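Local coordinates for protein SVS_variant_AS1 (PDB 6TJA) that probably catalyses, as an ancestral-type spiroviolene synthase of the class I terpene cyclase family, the metal-dependent cyclisation of geranylgeranyl diphosphate to a diterpene hydrocarbon, at residues A[215-220]-A[275-280]; A[222-227]-A[268-273]. All coordinates share one frame; numbering follows the deposited sequence.

Interaction 1: residues A[215-220]-A[275-280]; sequences ALTEMA and RFLELH
Leu216 and Met219 pack against Phe276 and Leu279 in a buried, apolar contact between two antiparallel helices, 211-231 and 258-283, whose local axes run 9.7 Å apart at 152°. Of the touching residues, Leu216 buries the most surface against the other segment. With CG beside the backbone N and opposite the carbonyl carbon (chi1 -78°), its isobutyl end is carried across the interface although the bond to CB does not aim there. CD2 then settles on the neighbouring backbone, 3.5 Å from Phe276 O, with Leu279 CB 3.7 Å away and His280 CB also near it. A glycine here would probably leave a gap between Leu279, Phe276 and His280 and let the isobutyl group of Leu279 shift.

Helix-on-helix packing of this kind builds the all-alpha class I terpene synthase fold, in which antiparallel helices form a bundle. Beside Leu216, the Phe276 ring turns its edge to the first helix: Leu216 O lies in the ring plane, 3.5 Å from Phe276 CD2, while also accepting the helical bond from Ala220 N. Ala220 CB touches the same ring at CE2, and Ile302 of helix 289-309 touches both residues.

Met219 lies alongside, one turn on from Leu216 in its own helix. A bend at chi3 (-85°) swings its methyl group across the axis of Leu279, bringing CE 3.8 Å from Leu279 CD2, while SD lies 3.6 Å from Arg275 CG. Only the aliphatic part of Arg275 joins this packing; its guanidinium group is bonded to Glu278 OE1 through NH1, to Asp356 through NH2 and to the carbonyl of Trp353 through NE.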
ATOM      1  N   ALA A 215       9.841   6.714  11.385  1.00 22.52           N
ATOM      2  CA  ALA A 215       9.158   7.337  12.547  1.00 23.41           C
ATOM      3  C   ALA A 215       9.121   8.861  12.386  1.00 23.87           C
ATOM      4  O   ALA A 215       8.091   9.472  12.711  1.00 25.42           O
ATOM      5  CB  ALA A 215       9.801   6.941  13.835  1.00 22.28           C
ATOM      6  N   LEU A 216      10.178   9.473  11.877  1.00 23.20           N
ATOM      7  CA  LEU A 216      10.189  10.954  11.674  1.00 24.21           C
ATOM      8  C   LEU A 216       9.130  11.280  10.631  1.00 22.80           C
ATOM      9  O   LEU A 216       8.466  12.285  10.775  1.00 23.53           O
ATOM     10  CB  LEU A 216      11.577  11.422  11.194  1.00 24.23           C
ATOM     11  CG  LEU A 216      12.640  11.513  12.281  1.00 23.58           C
ATOM     12  CD1 LEU A 216      14.028  11.738  11.671  1.00 25.81           C
ATOM     13  CD2 LEU A 216      12.323  12.632  13.272  1.00 23.08           C
ATOM     14  N   THR A 217       8.965  10.420   9.629  1.00 22.22           N
ATOM     15  CA  THR A 217       8.001  10.647   8.534  1.00 22.47           C
ATOM     16  C   THR A 217       6.576  10.540   9.113  1.00 24.43           C
ATOM     17  O   THR A 217       5.727  11.450   8.871  1.00 24.26           O
ATOM     18  CB  THR A 217       8.264   9.695   7.361  1.00 23.97           C
ATOM     19  OG1 THR A 217       9.585   9.886   6.836  1.00 23.30           O
ATOM     20  CG2 THR A 217       7.256   9.919   6.255  1.00 24.00           C
ATOM     21  N   GLU A 218       6.311   9.470   9.863  1.00 24.26           N
ATOM     22  CA  GLU A 218       4.995   9.275  10.508  1.00 22.73           C
ATOM     23  C   GLU A 218       4.702  10.478  11.416  1.00 22.40           C
ATOM     24  O   GLU A 218       3.583  10.987  11.366  1.00 20.31           O
ATOM     25  CB  GLU A 218       4.980   7.922  11.198  1.00 23.82           C
ATOM     26  CG  GLU A 218       4.818   6.760  10.237  1.00 22.40           C
ATOM     27  CD  GLU A 218       4.238   5.518  10.885  1.00 24.27           C
ATOM     28  OE1 GLU A 218       4.173   5.498  12.138  1.00 26.18           O
ATOM     29  OE2 GLU A 218       3.853   4.565  10.150  1.00 23.30           O
ATOM     30  N   MET A 219       5.694  10.975  12.150  1.00 22.70           N
ATOM     31  CA  MET A 219       5.464  12.059  13.124  1.00 24.35           C
ATOM     32  C   MET A 219       5.123  13.319  12.349  1.00 24.56           C
ATOM     33  O   MET A 219       4.162  14.042  12.751  1.00 24.92           O
ATOM     34  CB  MET A 219       6.676  12.256  14.036  1.00 24.11           C
ATOM     35  CG  MET A 219       6.682  11.169  15.098  1.00 24.89           C
ATOM     36  SD  MET A 219       7.749  11.383  16.496  1.00 24.95           S
ATOM     37  CE  MET A 219       9.269  10.724  15.805  1.00 24.09           C
ATOM     38  N   ALA A 220       5.859  13.570  11.272  1.00 22.47           N
ATOM     39  CA  ALA A 220       5.604  14.748  10.430  1.00 22.16           C
ATOM     40  C   ALA A 220       4.157  14.669   9.957  1.00 23.06           C
ATOM     41  O   ALA A 220       3.446  15.700   9.995  1.00 22.48           O
ATOM     42  CB  ALA A 220       6.581  14.795   9.293  1.00 23.78           C
ATOM     43  N   ARG A 275       8.714  15.021  20.249  1.00 25.80           N
ATOM     44  CA  ARG A 275       9.442  13.780  19.953  1.00 27.38           C
ATOM     45  C   ARG A 275      10.030  13.888  18.535  1.00 24.99           C
ATOM     46  O   ARG A 275      11.177  13.521  18.365  1.00 24.27           O
ATOM     47  CB  ARG A 275       8.556  12.559  20.165  1.00 26.67           C
ATOM     48  CG  ARG A 275       9.258  11.267  19.790  1.00 26.67           C
ATOM     49  CD  ARG A 275      10.578  11.052  20.496  1.00 25.82           C
ATOM     50  NE  ARG A 275      11.169   9.808  20.036  1.00 26.96           N
ATOM     51  CZ  ARG A 275      12.457   9.505  20.108  1.00 27.59           C
ATOM     52  NH1 ARG A 275      13.322  10.342  20.640  1.00 31.75           N
ATOM     53  NH2 ARG A 275      12.886   8.367  19.625  1.00 28.84           N
ATOM     54  N   PHE A 276       9.318  14.454  17.591  1.00 24.99           N
ATOM     55  CA  PHE A 276       9.856  14.613  16.262  1.00 25.98           C
ATOM     56  C   PHE A 276      11.135  15.471  16.276  1.00 25.78           C
ATOM     57  O   PHE A 276      12.076  15.130  15.672  1.00 25.28           O
ATOM     58  CB  PHE A 276       8.812  15.164  15.296  1.00 25.95           C
ATOM     59  CG  PHE A 276       9.386  15.683  14.015  1.00 24.49           C
ATOM     60  CD1 PHE A 276       9.953  16.909  13.962  1.00 23.39           C
ATOM     61  CD2 PHE A 276       9.339  14.935  12.870  1.00 22.60           C
ATOM     62  CE1 PHE A 276      10.510  17.366  12.825  1.00 21.66           C
ATOM     63  CE2 PHE A 276       9.872  15.397  11.719  1.00 22.54           C
ATOM     64  CZ  PHE A 276      10.465  16.620  11.702  1.00 22.23           C
ATOM     65  N   LEU A 277      11.136  16.566  17.003  1.00 26.10           N
ATOM     66  CA  LEU A 277      12.286  17.423  17.085  1.00 29.95           C
ATOM     67  C   LEU A 277      13.456  16.723  17.751  1.00 30.40           C
ATOM     68  O   LEU A 277      14.571  16.855  17.325  1.00 26.48           O
ATOM     69  CB  LEU A 277      11.956  18.724  17.796  1.00 29.36           C
ATOM     70  CG  LEU A 277      10.908  19.591  17.145  1.00 30.76           C
ATOM     71  CD1 LEU A 277      10.379  20.594  18.108  1.00 30.33           C
ATOM     72  CD2 LEU A 277      11.369  20.222  15.870  1.00 30.06           C
ATOM     73  N   GLU A 278      13.158  15.989  18.802  1.00 28.73           N
ATOM     74  CA  GLU A 278      14.160  15.247  19.511  1.00 30.99           C
ATOM     75  C   GLU A 278      14.778  14.179  18.614  1.00 28.13           C
ATOM     76  O   GLU A 278      15.957  14.156  18.464  1.00 28.47           O
ATOM     77  CB  GLU A 278      13.626  14.710  20.836  1.00 35.77           C
ATOM     78  CG  GLU A 278      14.519  13.707  21.509  1.00 42.21           C
ATOM     79  CD  GLU A 278      13.934  13.092  22.769  1.00 49.13           C
ATOM     80  OE1 GLU A 278      12.936  12.381  22.726  1.00 49.35           O
ATOM     81  OE2 GLU A 278      14.495  13.303  23.830  1.00 55.87           O
ATOM     82  N   LEU A 279      13.978  13.349  17.969  1.00 28.20           N
ATOM     83  CA  LEU A 279      14.554  12.304  17.067  1.00 26.64           C
ATOM     84  C   LEU A 279      15.297  12.969  15.895  1.00 27.47           C
ATOM     85  O   LEU A 279      16.328  12.454  15.441  1.00 29.69           O
ATOM     86  CB  LEU A 279      13.427  11.396  16.587  1.00 24.94           C
ATOM     87  CG  LEU A 279      13.870  10.222  15.717  1.00 24.15           C
ATOM     88  CD1 LEU A 279      15.035   9.460  16.339  1.00 24.50           C
ATOM     89  CD2 LEU A 279      12.718   9.285  15.481  1.00 22.97           C
ATOM     90  N   HIS A 280      14.787  14.082  15.390  1.00 29.13           N
ATOM     91  CA  HIS A 280      15.390  14.773  14.226  1.00 31.60           C
ATOM     92  C   HIS A 280      16.827  15.167  14.593  1.00 30.10           C
ATOM     93  O   HIS A 280      17.738  14.928  13.785  1.00 27.12           O
ATOM     94  CB  HIS A 280      14.542  15.975  13.776  1.00 33.36           C
ATOM     95  CG  HIS A 280      15.253  16.797  12.755  1.00 32.92           C
ATOM     96  ND1 HIS A 280      16.206  17.734  13.103  1.00 33.08           N
ATOM     97  CD2 HIS A 280      15.241  16.740  11.406  1.00 32.99           C
ATOM     98  CE1 HIS A 280      16.696  18.270  12.000  1.00 34.22           C
ATOM     99  NE2 HIS A 280      16.143  17.652  10.945  1.00 30.81           N
TER

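Interaction 2: residues A[222-227]-A[268-273]; sequences MVAALD and LRDRIL
Arg269 NE donates to Asp227 OD1 at 2.8 Å, one half of a side-on, two-nitrogen salt bridge that ties helix 258-283 to helix 211-231 within the class I terpene synthase bundle. The second half is straighter: NH2 meets the syn lone pair of Asp227 OD2 at 2.9 Å with an N-H...O angle of 176°, and the oxygen lies in the guanidinium plane. Carboxylate and guanidinium are thus nearly coplanar, 30° apart, and the paired bonds oppose rotation of either group. On the far side NH1 is shared between Asp270 OD1 and the carbonyl oxygen of Tyr14, leaving each guanidinium nitrogen with an acceptor. Asp227, Arg269 and Asp270 together form a salt-bridge network.

Asp227 directly precedes an Asn-Asp-x-x-Ser-x-x-x-Glu sequence that matches the NSE motif, which places the bridge one residue ahead of a stretch that probably binds metal, as in related cyclases. The residue also touches Asn305 and Ala306 of helix 289-309.

Val223 covers one face of the guanidinium, its CG1 standing 3.5 Å from Arg269 NE, while its other methyl, CG2, turns to Ile272 CG2. Arg269 bends at chi2 (-86°), which brings its NE end up to Asp227 while CB and CG run alongside Leu226 in the opposite direction. Leu226 CD1 touches both Arg269 CB and Leu268 CD1, at 3.8 Å each. Met222, which also touches Leu179 and Leu183 of helix 175-185, lays its CG 3.8 Å from the terminal methyl CD1 of Ile272.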
ATOM      1  N   MET A 222       1.589  12.950  11.223  1.00 24.52           N
ATOM      2  CA  MET A 222       0.621  12.966  12.336  1.00 23.58           C
ATOM      3  C   MET A 222       0.437  14.405  12.807  1.00 25.07           C
ATOM      4  O   MET A 222      -0.695  14.774  13.091  1.00 27.59           O
ATOM      5  CB  MET A 222       1.083  12.080  13.491  1.00 26.53           C
ATOM      6  CG  MET A 222      -0.021  11.818  14.532  1.00 28.97           C
ATOM      7  SD  MET A 222      -1.390  10.794  13.886  1.00 32.07           S
ATOM      8  CE  MET A 222      -0.701   9.203  14.278  1.00 37.64           C
ATOM      9  N   VAL A 223       1.489  15.219  12.842  1.00 26.80           N
ATOM     10  CA  VAL A 223       1.364  16.641  13.269  1.00 25.74           C
ATOM     11  C   VAL A 223       0.558  17.389  12.205  1.00 26.93           C
ATOM     12  O   VAL A 223      -0.382  18.111  12.597  1.00 26.23           O
ATOM     13  CB  VAL A 223       2.716  17.315  13.527  1.00 25.59           C
ATOM     14  CG1 VAL A 223       2.529  18.805  13.807  1.00 25.62           C
ATOM     15  CG2 VAL A 223       3.475  16.631  14.656  1.00 24.94           C
ATOM     16  N   ALA A 224       0.876  17.187  10.919  1.00 26.41           N
ATOM     17  CA  ALA A 224       0.169  17.822   9.779  1.00 27.50           C
ATOM     18  C   ALA A 224      -1.315  17.440   9.806  1.00 26.48           C
ATOM     19  O   ALA A 224      -2.155  18.315   9.536  1.00 27.48           O
ATOM     20  CB  ALA A 224       0.770  17.414   8.447  1.00 28.40           C
ATOM     21  N   ALA A 225      -1.614  16.162  10.034  1.00 24.69           N
ATOM     22  CA  ALA A 225      -2.992  15.642  10.175  1.00 25.39           C
ATOM     23  C   ALA A 225      -3.728  16.382  11.300  1.00 23.96           C
ATOM     24  O   ALA A 225      -4.858  16.772  11.113  1.00 27.24           O
ATOM     25  CB  ALA A 225      -2.970  14.159  10.453  1.00 27.48           C
ATOM     26  N   LEU A 226      -3.127  16.504  12.466  1.00 26.63           N
ATOM     27  CA  LEU A 226      -3.782  17.101  13.662  1.00 25.77           C
ATOM     28  C   LEU A 226      -3.846  18.619  13.471  1.00 28.58           C
ATOM     29  O   LEU A 226      -4.798  19.243  13.951  1.00 28.86           O
ATOM     30  CB  LEU A 226      -2.985  16.701  14.908  1.00 25.75           C
ATOM     31  CG  LEU A 226      -3.024  15.227  15.298  1.00 25.29           C
ATOM     32  CD1 LEU A 226      -2.173  15.008  16.528  1.00 28.46           C
ATOM     33  CD2 LEU A 226      -4.434  14.746  15.555  1.00 25.48           C
ATOM     34  N   ASP A 227      -2.867  19.208  12.782  1.00 29.17           N
ATOM     35  CA  ASP A 227      -2.973  20.627  12.353  1.00 31.63           C
ATOM     36  C   ASP A 227      -4.169  20.743  11.400  1.00 30.10           C
ATOM     37  O   ASP A 227      -4.941  21.691  11.560  1.00 29.54           O
ATOM     38  CB  ASP A 227      -1.625  21.164  11.852  1.00 32.50           C
ATOM     39  CG  ASP A 227      -0.642  21.367  12.995  1.00 32.16           C
ATOM     40  OD1 ASP A 227      -1.061  21.220  14.167  1.00 31.75           O
ATOM     41  OD2 ASP A 227       0.530  21.616  12.723  1.00 30.98           O
ATOM     42  N   LEU A 268      -1.472  16.617  23.135  1.00 28.61           N
ATOM     43  CA  LEU A 268      -0.935  15.453  22.514  1.00 31.19           C
ATOM     44  C   LEU A 268      -0.211  15.721  21.182  1.00 28.27           C
ATOM     45  O   LEU A 268       0.739  15.089  20.892  1.00 27.73           O
ATOM     46  CB  LEU A 268      -1.951  14.330  22.465  1.00 34.19           C
ATOM     47  CG  LEU A 268      -3.185  14.506  21.644  1.00 38.25           C
ATOM     48  CD1 LEU A 268      -2.866  14.281  20.195  1.00 44.11           C
ATOM     49  CD2 LEU A 268      -4.251  13.569  22.132  1.00 41.15           C
ATOM     50  N   ARG A 269      -0.661  16.703  20.437  1.00 26.92           N
ATOM     51  CA  ARG A 269      -0.077  17.102  19.124  1.00 28.45           C
ATOM     52  C   ARG A 269       1.310  17.683  19.398  1.00 27.13           C
ATOM     53  O   ARG A 269       2.283  17.291  18.724  1.00 29.87           O
ATOM     54  CB  ARG A 269      -1.046  18.057  18.405  1.00 29.56           C
ATOM     55  CG  ARG A 269      -0.539  18.671  17.105  1.00 29.87           C
ATOM     56  CD  ARG A 269       0.258  19.912  17.406  1.00 31.51           C
ATOM     57  NE  ARG A 269       0.716  20.639  16.227  1.00 33.35           N
ATOM     58  CZ  ARG A 269       1.719  21.503  16.240  1.00 31.20           C
ATOM     59  NH1 ARG A 269       2.377  21.741  17.362  1.00 29.67           N
ATOM     60  NH2 ARG A 269       2.069  22.121  15.128  1.00 34.82           N
ATOM     61  N   ASP A 270       1.399  18.536  20.415  1.00 26.20           N
ATOM     62  CA  ASP A 270       2.660  19.175  20.844  1.00 27.43           C
ATOM     63  C   ASP A 270       3.637  18.101  21.354  1.00 28.74           C
ATOM     64  O   ASP A 270       4.826  18.175  21.036  1.00 26.57           O
ATOM     65  CB  ASP A 270       2.369  20.250  21.883  1.00 27.99           C
ATOM     66  CG  ASP A 270       1.780  21.539  21.332  1.00 25.27           C
ATOM     67  OD1 ASP A 270       1.599  21.657  20.102  1.00 25.71           O
ATOM     68  OD2 ASP A 270       1.482  22.404  22.156  1.00 24.19           O
ATOM     69  N   ARG A 271       3.151  17.104  22.082  1.00 29.85           N
ATOM     70  CA  ARG A 271       4.014  16.005  22.562  1.00 30.90           C
ATOM     71  C   ARG A 271       4.642  15.318  21.335  1.00 28.79           C
ATOM     72  O   ARG A 271       5.851  15.048  21.362  1.00 27.34           O
ATOM     73  CB  ARG A 271       3.201  15.083  23.475  1.00 35.75           C
ATOM     74  CG  ARG A 271       3.979  13.841  23.871  1.00 44.13           C
ATOM     75  CD  ARG A 271       3.222  12.812  24.678  1.00 43.66           C
ATOM     76  NE  ARG A 271       2.527  13.339  25.844  1.00 44.30           N
ATOM     77  CZ  ARG A 271       2.357  12.668  26.982  1.00 33.75           C
ATOM     78  NH1 ARG A 271       2.927  11.502  27.157  1.00 29.83           N
ATOM     79  NH2 ARG A 271       1.663  13.193  27.966  1.00 35.62           N
ATOM     80  N   ILE A 272       3.867  15.063  20.276  1.00 27.25           N
ATOM     81  CA  ILE A 272       4.358  14.351  19.063  1.00 25.78           C
ATOM     82  C   ILE A 272       5.377  15.247  18.343  1.00 26.55           C
ATOM     83  O   ILE A 272       6.418  14.722  17.920  1.00 25.21           O
ATOM     84  CB  ILE A 272       3.204  13.922  18.143  1.00 25.33           C
ATOM     85  CG1 ILE A 272       2.271  12.930  18.830  1.00 25.54           C
ATOM     86  CG2 ILE A 272       3.739  13.341  16.850  1.00 24.77           C
ATOM     87  CD1 ILE A 272       0.962  12.710  18.088  1.00 25.82           C
ATOM     88  N   LEU A 273       5.136  16.555  18.242  1.00 28.65           N
ATOM     89  CA  LEU A 273       6.115  17.459  17.579  1.00 28.66           C
ATOM     90  C   LEU A 273       7.426  17.498  18.377  1.00 29.21           C
ATOM     91  O   LEU A 273       8.466  17.445  17.757  1.00 26.04           O
ATOM     92  CB  LEU A 273       5.531  18.857  17.407  1.00 29.53           C
ATOM     93  CG  LEU A 273       6.440  19.814  16.646  1.00 27.24           C
ATOM     94  CD1 LEU A 273       6.907  19.198  15.331  1.00 28.94           C
ATOM     95  CD2 LEU A 273       5.707  21.106  16.398  1.00 29.26           C
TER

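Overall arrangement
Interactions 1 and 2 are consecutive patches of one antiparallel interface, between helix 211-231 and helix 258-283, with centres about 10 Å apart. Along the chain, interaction 2 is nested within the loop closed by interaction 1: 215-220 and 222-227 follow each other on the first helix, and 268-273 and 275-280 return in reverse order on the second. They meet where Met219 SD packs 3.9 Å from Ile272 O. The character of the interface changes along it, from a mainly apolar patch across 215-220 and 275-280 to a buried salt bridge near the presumed metal-binding end of helix 211-231. Helix 289-309 borders both patches.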